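Local coordinates for protein RNA N6-adenosine-methyltransferase METTL16 (Homo sapiens, PDB 6M1U) that methylates adenosine at N6 in RNA, including U6 small nuclear RNA, and is represented here by its vertebrate conserved region, at residues S11-L16 with D121-E126; S17-P22 with T35-K40; V52-G55 with V59-F62; E39-D44 with R146-R151; A65-W70 with E131-D136. All coordinates share one frame; numbering follows the deposited sequence.

Interaction 1 of 5, residues S11-L16 with D121-E126; sequences SVMKEL and DDALVE
Met13 of helix 10-20 and Asp122, early in strand 122-131, mark where the two backbones come nearest, with Met13 CA 7.7 Å from Asp122 CA. Segment 11-16 is regular helix, as the backbone bond from Glu15 N to Ser11 O indicates, whereas 122-126 is extended. Met13 bridges the interval with one side chain. Its CB is directed at the strand, CG stands anti to the carbonyl carbon (chi1 -73°), and the chain runs straight through chi2 before bending at chi3, which lays the thioether end against Ala123. Both the sulfur and the methyl are used: Met13 SD lies 3.8 Å from Ala123 CB, with Met13 CE against the same CB. The small alanine methyl thus receives the end of a long chain in a purely apolar meeting. Asp122 adds a peripheral approach through its backbone, Met13 SD to Asp122 C at 4.4 Å. Its carboxylate is engaged elsewhere, OD1 being hydrogen-bonded to Ala10 N. Around this buried point, Met13 also touches Val8 of strand 4-8 and Ile31 and Val34 of helix 30-44, while Ala123 is joined to Val8 by backbone hydrogen bonding, so helix 10-20 packs where the sheet edge meets the second helix.

Interaction 2 of 5, residues S17-P22 with T35-K40; sequences SLKASP and TTWIEK
The indole of Trp37 is met mainly at its edge: Lys19 C lies in the ring plane, Ala20 N sits near that plane 4.0 Å from Trp37 CZ2, and the Lys19 methylenes approach obliquely. This is a packing contact between two consecutive helices, 10-20 and 30-44, of an alpha-plus-beta domain, in which the last turn of the first receives an aromatic side chain from the second. The backbones stay well apart, Ala20 CA being 8.4 Å from Trp37 CA, and the large ring spans the interval. With its CG anti to the carbonyl carbon (chi1 -84°), Trp37 sends the benzo end of the indole toward Lys19. There CB, CG and CD of the lysine gather at one ring atom, with Lys19 CD 3.8 Å from Trp37 CZ2, and the two side chains cross at about a right angle. Leu152 of helix 136-153 touches both Lys19 and Trp37, so a third helix borders this surface contact. The pyrrole side of the ring carries the polar link, Trp37 NE1 being hydrogen-bonded to Leu16 O. A leucine in place of Trp37 would probably leave Leu16 O without its indole donor and open a gap beside the Lys19 methylenes. Next to that donor, Ala20 CB lies 4.1 Å from Trp37 NE1.

Interaction 3 of 5, residues V52-G55 with V59-F62; sequences VPCG and VSLF
Val52 straddles Ser60 and Phe62 because of its first torsion. Its CG1 is anti to the carbonyl carbon (chi1 -73°) and packs on Phe62 CB, with Val52 CG1 3.7 Å from Phe62 CB. Its CG2, held between the backbone N and the carbonyl carbon, meets the serine, with Val52 CG2 3.7 Å from Ser60 CB. Phe62 has its CG anti to the backbone N, which carries the ring away, leaving only its CB to pack on the valine. These residues come from two strands consecutive in the chain, 48-52 and 58-67, that form an antiparallel hairpin at the margin of the sheet. One backbone hydrogen bond joins the segments here: Val52 N donates to Ser60 O at 3.2 Å, with an N-H...O angle of 158°, from a position 41° out of the carbonyl plane. Beyond Val52 the chain leaves strand geometry, yet Cys54 still turns inward, its SG 4.0 Å from Val59 CA and its CB beside the Ser60 side chain. Val59 and Leu61 project to the other side, against helix 30-44. The chemistry is therefore divided: the valine methyls pack on Ser60 CB and Phe62 CB, while Ser60 OG is hydrogen-bonded to Asn115 and so ties the hairpin to the next strand inward.

Interaction 4 of 5, residues E39-D44 with R146-R151; sequences EKILTD and RNQIFR
Ile41 lies against Gln148 and Ile149, its CD1 reaching Gln148 CB at 3.7 Å and Ile149 CG1 at 4.1 Å. The contact joins two helices, 30-44 and 136-153, that pack together in the helical layer over the antiparallel sheet of this alpha-plus-beta domain. Their backbones come nearest at Ile41 CA and Gln148 CA, 7.1 Å apart, close enough for one branched side chain to fill the interval. All three carbons beyond CB of Ile41 take part: CG1 is anti to the carbonyl carbon (chi1 -69°) and carries CD1 forward, while CG2 rests against Gln148 from the other branch, 4.0 Å from Gln148 CB. Gln148 offers its aliphatic stem, CB and CG; a bend at chi2 (58°) takes the amide away from the isoleucine, so the meeting is apolar although one partner has a polar end.

In the next shell, Tyr144 of helix 136-153 also touches Ile41, and Ile149 rests on Phe6 and Val8 of strand 4-8, linking the pair to the sheet. Were Ile41 cut back to an alanine, a gap would probably open between the helices, leaving the Gln148 stem and Ile149 CG1 without their apolar mate. Farther out, the last turn of helix 30-44 carries its own polar links. Lys40 O accepts from both Asp44 N and Thr43 OG1, which approach from the same face of its carbonyl plane. One turn apart along the helix, Lys40 NZ forms a salt bridge with Asp44 OD2 at 2.9 Å, using that oxygen's syn lone pair.

Interaction 5 of 5, residues A65-W70 with E131-D136; sequences AIENSW and EGQNRD
Glu67, at the end of strand 58-67, directs its carboxylate at the backbone of Gln133 and Asn134, and this one group makes the close part of the contact. A weak hydrogen bond runs from Gln133 N to Glu67 OE2, 3.5 Å long with an N-H...O angle of 147°. Asn134 N lies 3.6 Å from the same Glu67 OE2, so two successive backbone amides lie near one oxygen. The torsions explain the reach: Glu67 CG sits between the backbone N and the carbonyl carbon (chi1 56°), and the chain is extended beyond it, so the acid spans backbones whose nearest CA atoms, Glu67 and Asn134, are 8.6 Å apart. The stem of Gln133 closes on the same oxygen, its CB 3.7 Å from Glu67 OE2 and its CG a little farther.

The rest is looser. Gln133 is extended past CG; only its CB and CG come near the carboxylate, and the amide end of this exposed residue lies farther out. Gly132, just before the amides, adopts a positive phi (138°), a conformation that suits glycine, since a CB would probably crowd the preceding carbonyl oxygen. Tyr108 of strand 108-119 is touched by Glu67, Ser69 and Gln133, from both segments, while Glu131 is bound to Lys111 by a salt bridge. The contact thus sits at the end of the antiparallel sheet, where a strand-end carboxylate faces the backbone of the connection from strand 122-131 to helix 136-153.

How the interactions relate
Interactions 1 and 4 are the buried, apolar contacts, each resting on one long or branched side chain; interaction 2 is a surface contact and interactions 3 and 5 are partly buried. Helix 10-20 serves interactions 1 and 2, helix 30-44 interactions 2 and 4, and strand 58-67 interactions 3 and 5, so shared elements connect the set. Interactions 1 and 4 also meet directly, with Val12 CG1 3.9 Å from Phe150 CE1, and Leu61 packs on Leu42 between 3 and 4. Cross-segment hydrogen bonds occur only in 3 and 5, the latter weak, and both involve strand 58-67. Interaction 5 stands apart, its centre about 28 Å from those of 1 and 2.

Interaction 1 of 5, residues S11-L16 with D121-E126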
# COMPACT_ATOMS: atom_id res chain seq x y z
N SER A 11 0.32 13.01 -10.19
CA SER A 11 0.64 12.47 -11.51
C SER A 11 0.85 10.96 -11.47
O SER A 11 0.42 10.25 -12.38
CB SER A 11 1.89 13.15 -12.04
OG SER A 11 2.89 13.03 -11.05
N VAL A 12 1.54 10.46 -10.45
CA VAL A 12 1.66 9.00 -10.34
C VAL A 12 0.27 8.37 -10.21
O VAL A 12 -0.00 7.31 -10.79
CB VAL A 12 2.58 8.60 -9.17
CG1 VAL A 12 2.99 7.14 -9.30
CG2 VAL A 12 3.80 9.48 -9.15
N MET A 13 -0.63 9.02 -9.48
CA MET A 13 -2.00 8.52 -9.47
C MET A 13 -2.57 8.48 -10.88
O MET A 13 -3.02 7.43 -11.35
CB MET A 13 -2.87 9.36 -8.55
CG MET A 13 -2.59 9.12 -7.10
SD MET A 13 -3.59 10.24 -6.13
CE MET A 13 -4.44 9.07 -5.12
N LYS A 14 -2.53 9.62 -11.59
CA LYS A 14 -3.03 9.65 -12.96
C LYS A 14 -2.50 8.48 -13.77
O LYS A 14 -3.26 7.80 -14.48
CB LYS A 14 -2.68 10.99 -13.62
CG LYS A 14 -3.43 12.24 -13.05
CD LYS A 14 -3.36 13.50 -13.98
CE LYS A 14 -2.59 14.69 -13.37
NZ LYS A 14 -3.42 15.62 -12.54
N GLU A 15 -1.21 8.18 -13.65
CA GLU A 15 -0.68 7.05 -14.40
C GLU A 15 -1.21 5.72 -13.88
O GLU A 15 -1.43 4.79 -14.66
CB GLU A 15 0.84 7.06 -14.37
CG GLU A 15 1.48 6.61 -15.66
CD GLU A 15 0.93 7.36 -16.85
OE1 GLU A 15 0.32 6.72 -17.72
OE2 GLU A 15 1.10 8.60 -16.89
N LEU A 16 -1.42 5.60 -12.57
CA LEU A 16 -2.00 4.36 -12.06
C LEU A 16 -3.43 4.18 -12.55
O LEU A 16 -3.83 3.05 -12.86
CB LEU A 16 -1.96 4.35 -10.54
CG LEU A 16 -0.59 4.09 -9.92
CD1 LEU A 16 -0.67 4.39 -8.43
CD2 LEU A 16 -0.19 2.65 -10.18
N ASP A 121 -2.81 17.44 -2.98
CA ASP A 121 -3.37 17.04 -4.27
C ASP A 121 -3.07 15.57 -4.50
O ASP A 121 -3.73 14.90 -5.30
CB ASP A 121 -2.78 17.87 -5.42
CG ASP A 121 -3.05 19.35 -5.28
OD1 ASP A 121 -3.94 19.71 -4.49
OD2 ASP A 121 -2.37 20.14 -5.98
N ASP A 122 -2.03 15.11 -3.81
CA ASP A 122 -1.47 13.78 -3.94
C ASP A 122 -2.11 12.83 -2.92
O ASP A 122 -3.07 13.18 -2.22
CB ASP A 122 0.05 13.82 -3.76
CG ASP A 122 0.70 14.96 -4.52
OD1 ASP A 122 0.70 14.93 -5.77
OD2 ASP A 122 1.22 15.88 -3.85
N ALA A 123 -1.54 11.64 -2.82
CA ALA A 123 -2.00 10.60 -1.91
C ALA A 123 -0.92 10.35 -0.87
O ALA A 123 0.25 10.12 -1.21
CB ALA A 123 -2.31 9.31 -2.64
N LEU A 124 -1.31 10.37 0.40
CA LEU A 124 -0.42 9.97 1.47
C LEU A 124 -0.70 8.52 1.83
O LEU A 124 -1.84 8.16 2.11
CB LEU A 124 -0.62 10.86 2.69
CG LEU A 124 0.44 10.75 3.77
CD1 LEU A 124 1.80 11.13 3.20
CD2 LEU A 124 0.06 11.64 4.94
N VAL A 125 0.34 7.70 1.83
CA VAL A 125 0.24 6.31 2.27
C VAL A 125 0.83 6.25 3.67
O VAL A 125 2.03 6.47 3.85
CB VAL A 125 0.97 5.35 1.32
CG1 VAL A 125 0.85 3.96 1.81
CG2 VAL A 125 0.43 5.44 -0.10
N GLU A 126 -0.01 6.00 4.68
CA GLU A 126 0.50 5.71 6.02
C GLU A 126 0.49 4.20 6.27
O GLU A 126 -0.48 3.51 5.93
CB GLU A 126 -0.32 6.37 7.14
CG GLU A 126 -0.99 7.69 6.84
CD GLU A 126 -1.67 8.28 8.08
OE1 GLU A 126 -2.20 7.51 8.94
OE2 GLU A 126 -1.67 9.53 8.21

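Interaction 2 of 5, residues S17-P22 with T35-K40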
# COMPACT_ATOMS: atom_id res chain seq x y z
N SER A 17 -4.21 5.26 -12.63
CA SER A 17 -5.56 5.17 -13.19
C SER A 17 -5.53 4.63 -14.61
O SER A 17 -6.22 3.65 -14.93
CB SER A 17 -6.24 6.53 -13.19
OG SER A 17 -6.24 7.13 -11.92
N LEU A 18 -4.75 5.28 -15.48
CA LEU A 18 -4.61 4.80 -16.85
C LEU A 18 -4.28 3.32 -16.89
O LEU A 18 -4.85 2.56 -17.68
CB LEU A 18 -3.53 5.60 -17.56
CG LEU A 18 -3.96 6.94 -18.10
CD1 LEU A 18 -2.71 7.63 -18.55
CD2 LEU A 18 -4.95 6.76 -19.23
N LYS A 19 -3.36 2.87 -16.03
CA LYS A 19 -3.04 1.45 -16.07
C LYS A 19 -4.22 0.60 -15.62
O LYS A 19 -4.40 -0.51 -16.14
CB LYS A 19 -1.80 1.15 -15.23
CG LYS A 19 -1.12 -0.12 -15.67
CD LYS A 19 -0.04 -0.55 -14.71
CE LYS A 19 0.99 -1.46 -15.41
NZ LYS A 19 0.39 -2.68 -16.06
N ALA A 20 -5.05 1.12 -14.70
CA ALA A 20 -6.22 0.40 -14.19
C ALA A 20 -7.29 0.22 -15.25
O ALA A 20 -8.01 -0.78 -15.25
CB ALA A 20 -6.81 1.11 -12.98
N SER A 21 -7.43 1.19 -16.14
CA SER A 21 -8.25 0.97 -17.32
C SER A 21 -7.78 1.89 -18.45
O SER A 21 -8.15 3.07 -18.51
CB SER A 21 -9.74 1.18 -17.00
OG SER A 21 -10.06 2.56 -16.90
N PRO A 22 -6.95 1.38 -19.35
CA PRO A 22 -6.51 2.21 -20.47
C PRO A 22 -7.63 2.59 -21.41
O PRO A 22 -7.67 3.73 -21.88
CB PRO A 22 -5.45 1.34 -21.15
CG PRO A 22 -5.84 -0.06 -20.80
CD PRO A 22 -6.37 0.03 -19.40
N THR A 35 -5.12 2.34 -3.71
CA THR A 35 -5.39 1.26 -2.77
C THR A 35 -5.56 -0.08 -3.49
O THR A 35 -4.96 -1.08 -3.09
CB THR A 35 -6.64 1.57 -1.96
OG1 THR A 35 -6.40 2.73 -1.14
CG2 THR A 35 -7.01 0.37 -1.09
N THR A 36 -6.36 -0.10 -4.56
CA THR A 36 -6.53 -1.37 -5.26
C THR A 36 -5.24 -1.82 -5.96
O THR A 36 -5.13 -3.01 -6.28
CB THR A 36 -7.65 -1.29 -6.29
OG1 THR A 36 -7.19 -0.53 -7.40
CG2 THR A 36 -8.89 -0.62 -5.72
N TRP A 37 -4.28 -0.91 -6.20
CA TRP A 37 -2.98 -1.36 -6.66
C TRP A 37 -2.14 -1.91 -5.51
O TRP A 37 -1.42 -2.90 -5.68
CB TRP A 37 -2.22 -0.25 -7.37
CG TRP A 37 -2.58 -0.08 -8.81
CD1 TRP A 37 -3.15 1.03 -9.40
CD2 TRP A 37 -2.40 -1.04 -9.86
NE1 TRP A 37 -3.34 0.81 -10.76
CE2 TRP A 37 -2.88 -0.45 -11.07
CE3 TRP A 37 -1.87 -2.33 -9.92
CZ2 TRP A 37 -2.86 -1.11 -12.28
CZ3 TRP A 37 -1.85 -2.99 -11.14
CH2 TRP A 37 -2.34 -2.38 -12.30
N ILE A 38 -2.22 -1.30 -4.33
CA ILE A 38 -1.59 -1.94 -3.17
C ILE A 38 -2.23 -3.30 -2.91
O ILE A 38 -1.53 -4.28 -2.59
CB ILE A 38 -1.67 -1.02 -1.94
CG1 ILE A 38 -0.89 0.26 -2.18
CG2 ILE A 38 -1.05 -1.69 -0.77
CD1 ILE A 38 -1.17 1.35 -1.17
N GLU A 39 -3.55 -3.41 -3.08
CA GLU A 39 -4.21 -4.70 -2.88
C GLU A 39 -3.69 -5.73 -3.87
O GLU A 39 -3.47 -6.89 -3.51
CB GLU A 39 -5.72 -4.54 -3.01
CG GLU A 39 -6.37 -3.85 -1.83
CD GLU A 39 -7.84 -3.48 -2.06
OE1 GLU A 39 -8.32 -3.47 -3.22
OE2 GLU A 39 -8.51 -3.19 -1.05
N LYS A 40 -3.46 -5.32 -5.12
CA LYS A 40 -2.85 -6.22 -6.10
C LYS A 40 -1.45 -6.64 -5.66
O LYS A 40 -1.09 -7.81 -5.72
CB LYS A 40 -2.81 -5.53 -7.47
CG LYS A 40 -2.97 -6.47 -8.66
CD LYS A 40 -1.65 -7.08 -9.07
CE LYS A 40 -1.89 -8.41 -9.78
NZ LYS A 40 -0.70 -8.83 -10.60

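Interaction 3 of 5, residues V52-G55 with V59-F62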
# COMPACT_ATOMS: atom_id res chain seq x y z
N VAL A 52 -10.96 -2.11 5.93
CA VAL A 52 -11.60 -1.90 7.23
C VAL A 52 -12.29 -0.55 7.20
O VAL A 52 -11.94 0.34 6.39
CB VAL A 52 -10.57 -2.02 8.39
CG1 VAL A 52 -10.19 -3.47 8.58
CG2 VAL A 52 -9.37 -1.23 8.06
N PRO A 53 -13.28 -0.35 8.07
CA PRO A 53 -13.85 0.99 8.25
C PRO A 53 -12.75 2.02 8.48
O PRO A 53 -11.76 1.76 9.15
CB PRO A 53 -14.74 0.84 9.48
CG PRO A 53 -14.29 -0.49 10.14
CD PRO A 53 -13.86 -1.34 9.01
N CYS A 54 -12.93 3.19 7.88
CA CYS A 54 -11.91 4.22 7.88
C CYS A 54 -12.59 5.58 7.99
O CYS A 54 -13.79 5.67 8.27
CB CYS A 54 -11.05 4.12 6.62
SG CYS A 54 -12.06 4.10 5.17
N GLY A 55 -11.80 6.64 7.76
CA GLY A 55 -12.32 7.98 7.71
C GLY A 55 -12.97 8.29 6.37
O GLY A 55 -12.90 7.53 5.40
N VAL A 59 -8.90 5.45 2.41
CA VAL A 59 -9.20 4.03 2.33
C VAL A 59 -8.16 3.27 3.15
O VAL A 59 -6.97 3.61 3.11
CB VAL A 59 -9.18 3.53 0.88
CG1 VAL A 59 -9.56 2.05 0.80
CG2 VAL A 59 -10.06 4.40 0.03
N SER A 60 -8.59 2.25 3.89
CA SER A 60 -7.69 1.53 4.79
C SER A 60 -7.66 0.04 4.47
O SER A 60 -8.70 -0.59 4.26
CB SER A 60 -8.11 1.69 6.25
OG SER A 60 -8.27 3.06 6.57
N LEU A 61 -6.45 -0.52 4.47
CA LEU A 61 -6.23 -1.96 4.48
C LEU A 61 -5.71 -2.39 5.84
O LEU A 61 -4.79 -1.76 6.38
CB LEU A 61 -5.19 -2.36 3.47
CG LEU A 61 -5.61 -2.09 2.07
CD1 LEU A 61 -4.42 -2.48 1.21
CD2 LEU A 61 -6.82 -2.96 1.85
N PHE A 62 -6.27 -3.45 6.40
CA PHE A 62 -5.63 -4.16 7.49
C PHE A 62 -4.95 -5.39 6.92
O PHE A 62 -5.58 -6.16 6.17
CB PHE A 62 -6.62 -4.57 8.58
CG PHE A 62 -5.96 -5.12 9.81
CD1 PHE A 62 -5.65 -6.46 9.92
CD2 PHE A 62 -5.61 -4.28 10.85
CE1 PHE A 62 -5.02 -6.95 11.04
CE2 PHE A 62 -4.96 -4.77 11.98
CZ PHE A 62 -4.68 -6.09 12.07

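Interaction 4 of 5, residues E39-D44 with R146-R151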
# COMPACT_ATOMS: atom_id res chain seq x y z
N GLU A 39 -3.55 -3.41 -3.08
CA GLU A 39 -4.21 -4.70 -2.88
C GLU A 39 -3.69 -5.73 -3.87
O GLU A 39 -3.47 -6.89 -3.51
CB GLU A 39 -5.72 -4.54 -3.01
CG GLU A 39 -6.37 -3.85 -1.83
CD GLU A 39 -7.84 -3.48 -2.06
OE1 GLU A 39 -8.32 -3.47 -3.22
OE2 GLU A 39 -8.51 -3.19 -1.05
N LYS A 40 -3.46 -5.32 -5.12
CA LYS A 40 -2.85 -6.22 -6.10
C LYS A 40 -1.45 -6.64 -5.66
O LYS A 40 -1.09 -7.81 -5.72
CB LYS A 40 -2.81 -5.53 -7.47
CG LYS A 40 -2.97 -6.47 -8.66
CD LYS A 40 -1.65 -7.08 -9.07
CE LYS A 40 -1.89 -8.41 -9.78
NZ LYS A 40 -0.70 -8.83 -10.60
N ILE A 41 -0.65 -5.68 -5.18
CA ILE A 41 0.72 -5.98 -4.80
C ILE A 41 0.77 -6.95 -3.63
O ILE A 41 1.63 -7.84 -3.57
CB ILE A 41 1.45 -4.67 -4.47
CG1 ILE A 41 1.66 -3.85 -5.74
CG2 ILE A 41 2.75 -4.95 -3.67
CD1 ILE A 41 1.91 -2.43 -5.49
N LEU A 42 -0.14 -6.77 -2.67
CA LEU A 42 -0.12 -7.61 -1.47
C LEU A 42 -0.58 -9.01 -1.80
O LEU A 42 0.09 -9.98 -1.42
CB LEU A 42 -0.97 -7.00 -0.35
CG LEU A 42 -0.44 -5.66 0.16
CD1 LEU A 42 -1.37 -5.01 1.18
CD2 LEU A 42 0.93 -5.83 0.73
N THR A 43 -1.71 -9.16 -2.52
CA THR A 43 -2.16 -10.51 -2.85
C THR A 43 -1.08 -11.29 -3.59
O THR A 43 -0.89 -12.48 -3.33
CB THR A 43 -3.45 -10.53 -3.69
OG1 THR A 43 -3.17 -9.92 -4.94
CG2 THR A 43 -4.59 -9.79 -3.02
N ASP A 44 -0.33 -10.61 -4.47
CA ASP A 44 0.77 -11.26 -5.16
C ASP A 44 1.81 -11.80 -4.19
O ASP A 44 2.40 -12.86 -4.46
CB ASP A 44 1.41 -10.29 -6.16
CG ASP A 44 0.49 -9.97 -7.36
OD1 ASP A 44 -0.60 -10.59 -7.47
OD2 ASP A 44 0.85 -9.08 -8.18
N ARG A 146 5.98 0.55 -2.06
CA ARG A 146 6.28 1.79 -2.78
C ARG A 146 7.20 1.52 -3.97
O ARG A 146 7.04 2.14 -5.02
CB ARG A 146 6.91 2.78 -1.81
CG ARG A 146 7.26 4.13 -2.40
CD ARG A 146 7.80 5.03 -1.32
NE ARG A 146 8.14 6.36 -1.82
CZ ARG A 146 8.44 7.38 -1.02
NH1 ARG A 146 8.44 7.20 0.30
NH2 ARG A 146 8.75 8.57 -1.54
N ASN A 147 8.14 0.59 -3.82
CA ASN A 147 8.97 0.22 -4.97
C ASN A 147 8.12 -0.45 -6.04
O ASN A 147 8.21 -0.10 -7.22
CB ASN A 147 10.12 -0.69 -4.53
CG ASN A 147 11.33 0.11 -3.99
OD1 ASN A 147 11.25 1.34 -3.76
ND2 ASN A 147 12.45 -0.59 -3.78
N GLN A 148 7.24 -1.36 -5.63
CA GLN A 148 6.38 -2.02 -6.60
C GLN A 148 5.51 -1.01 -7.34
O GLN A 148 5.28 -1.15 -8.55
CB GLN A 148 5.53 -3.09 -5.91
CG GLN A 148 5.23 -4.28 -6.81
CD GLN A 148 6.49 -4.96 -7.32
OE1 GLN A 148 7.26 -5.53 -6.56
NE2 GLN A 148 6.71 -4.89 -8.63
N ILE A 149 5.02 0.02 -6.63
CA ILE A 149 4.18 1.03 -7.28
C ILE A 149 4.92 1.66 -8.44
O ILE A 149 4.37 1.81 -9.54
CB ILE A 149 3.72 2.12 -6.29
CG1 ILE A 149 2.49 1.66 -5.50
CG2 ILE A 149 3.43 3.42 -7.04
CD1 ILE A 149 1.96 2.74 -4.55
N PHE A 150 6.17 2.02 -8.22
CA PHE A 150 6.87 2.77 -9.25
C PHE A 150 7.33 1.88 -10.38
O PHE A 150 7.45 2.35 -11.51
CB PHE A 150 8.00 3.59 -8.62
CG PHE A 150 7.51 4.82 -7.90
CD1 PHE A 150 7.16 5.96 -8.61
CD2 PHE A 150 7.31 4.80 -6.52
CE1 PHE A 150 6.67 7.07 -7.96
CE2 PHE A 150 6.82 5.91 -5.85
CZ PHE A 150 6.50 7.05 -6.57
N ARG A 151 7.53 0.59 -10.15
CA ARG A 151 7.71 -0.28 -11.30
C ARG A 151 6.48 -0.23 -12.22
O ARG A 151 6.62 -0.05 -13.43
CB ARG A 151 8.04 -1.71 -10.86
CG ARG A 151 9.40 -1.77 -10.21
CD ARG A 151 10.02 -3.15 -10.29
NE ARG A 151 10.89 -3.29 -11.45
CZ ARG A 151 11.67 -4.34 -11.68
NH1 ARG A 151 11.69 -5.35 -10.81
NH2 ARG A 151 12.43 -4.39 -12.77

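Interaction 5 of 5, residues A65-W70 with E131-D136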
# COMPACT_ATOMS: atom_id res chain seq x y z
N ALA A 65 0.97 -10.13 7.65
CA ALA A 65 2.08 -10.81 7.00
C ALA A 65 2.75 -11.72 8.01
O ALA A 65 2.54 -11.60 9.22
CB ALA A 65 3.08 -9.81 6.41
N ILE A 66 3.55 -12.66 7.51
CA ILE A 66 4.27 -13.62 8.35
C ILE A 66 5.76 -13.37 8.21
O ILE A 66 6.25 -12.99 7.15
CB ILE A 66 3.90 -15.07 8.00
CG1 ILE A 66 4.40 -16.02 9.10
CG2 ILE A 66 4.46 -15.47 6.66
CD1 ILE A 66 3.40 -17.11 9.50
N GLU A 67 6.49 -13.52 9.31
CA GLU A 67 7.92 -13.29 9.32
C GLU A 67 8.61 -14.52 9.87
O GLU A 67 8.05 -15.24 10.69
CB GLU A 67 8.29 -12.11 10.17
CG GLU A 67 7.80 -12.19 11.59
CD GLU A 67 8.62 -11.30 12.53
OE1 GLU A 67 9.84 -11.59 12.71
OE2 GLU A 67 8.03 -10.32 13.06
N ASN A 68 9.83 -14.77 9.41
CA ASN A 68 10.64 -15.84 9.97
C ASN A 68 11.94 -15.27 10.51
O ASN A 68 12.61 -14.49 9.81
CB ASN A 68 10.89 -16.93 8.93
CG ASN A 68 10.95 -16.39 7.55
OD1 ASN A 68 10.86 -15.18 7.34
ND2 ASN A 68 11.13 -17.27 6.58
N SER A 69 12.28 -15.63 11.75
CA SER A 69 13.49 -15.18 12.42
C SER A 69 14.25 -16.43 12.86
O SER A 69 13.95 -17.03 13.89
CB SER A 69 13.18 -14.25 13.61
OG SER A 69 12.73 -14.96 14.74
N TRP A 70 15.22 -16.83 12.05
CA TRP A 70 16.04 -18.00 12.26
C TRP A 70 17.48 -17.57 12.56
O TRP A 70 17.79 -16.39 12.67
CB TRP A 70 15.95 -18.93 11.03
CG TRP A 70 14.57 -19.62 10.84
CD1 TRP A 70 13.56 -19.24 9.97
CD2 TRP A 70 14.08 -20.81 11.50
NE1 TRP A 70 12.49 -20.11 10.06
CE2 TRP A 70 12.79 -21.08 10.98
CE3 TRP A 70 14.61 -21.66 12.46
CZ2 TRP A 70 12.03 -22.17 11.42
CZ3 TRP A 70 13.86 -22.74 12.89
CH2 TRP A 70 12.58 -22.99 12.37
N GLU A 131 1.13 -5.07 15.48
CA GLU A 131 1.46 -6.28 16.23
C GLU A 131 2.61 -7.00 15.54
O GLU A 131 2.65 -7.07 14.31
CB GLU A 131 0.25 -7.21 16.33
CG GLU A 131 -0.29 -7.42 17.71
CD GLU A 131 -1.31 -8.56 17.74
OE1 GLU A 131 -2.31 -8.48 16.99
OE2 GLU A 131 -1.14 -9.54 18.52
N GLY A 132 3.53 -7.56 16.34
CA GLY A 132 4.59 -8.41 15.83
C GLY A 132 5.93 -8.13 16.47
O GLY A 132 6.01 -7.27 17.35
N GLN A 133 6.99 -8.80 16.02
CA GLN A 133 8.28 -8.69 16.70
C GLN A 133 9.16 -7.57 16.15
O GLN A 133 9.47 -6.60 16.85
CB GLN A 133 9.02 -10.02 16.60
CG GLN A 133 8.14 -11.21 16.87
CD GLN A 133 8.93 -12.41 17.37
OE1 GLN A 133 10.15 -12.34 17.51
NE2 GLN A 133 8.23 -13.49 17.66
N ASN A 134 9.55 -7.67 14.89
CA ASN A 134 10.54 -6.76 14.31
C ASN A 134 9.80 -5.62 13.62
O ASN A 134 9.36 -5.76 12.48
CB ASN A 134 11.43 -7.52 13.34
CG ASN A 134 12.58 -6.68 12.85
OD1 ASN A 134 13.03 -5.75 13.53
ND2 ASN A 134 13.09 -7.02 11.66
N ARG A 135 9.69 -4.47 14.31
CA ARG A 135 9.02 -3.31 13.73
C ARG A 135 9.65 -2.91 12.42
O ARG A 135 8.96 -2.35 11.56
CB ARG A 135 9.04 -2.12 14.71
CG ARG A 135 8.20 -2.33 15.97
CD ARG A 135 8.20 -1.11 16.89
NE ARG A 135 7.46 -1.32 18.15
CZ ARG A 135 7.41 -0.45 19.17
NH1 ARG A 135 8.06 0.71 19.09
NH2 ARG A 135 6.72 -0.74 20.28
N ASP A 136 10.94 -3.23 12.25
CA ASP A 136 11.70 -2.87 11.06
C ASP A 136 11.29 -3.70 9.85
O ASP A 136 11.77 -3.43 8.74
CB ASP A 136 13.20 -3.04 11.32
CG ASP A 136 13.64 -2.38 12.62
OD1 ASP A 136 13.05 -1.33 12.99
OD2 ASP A 136 14.57 -2.91 13.29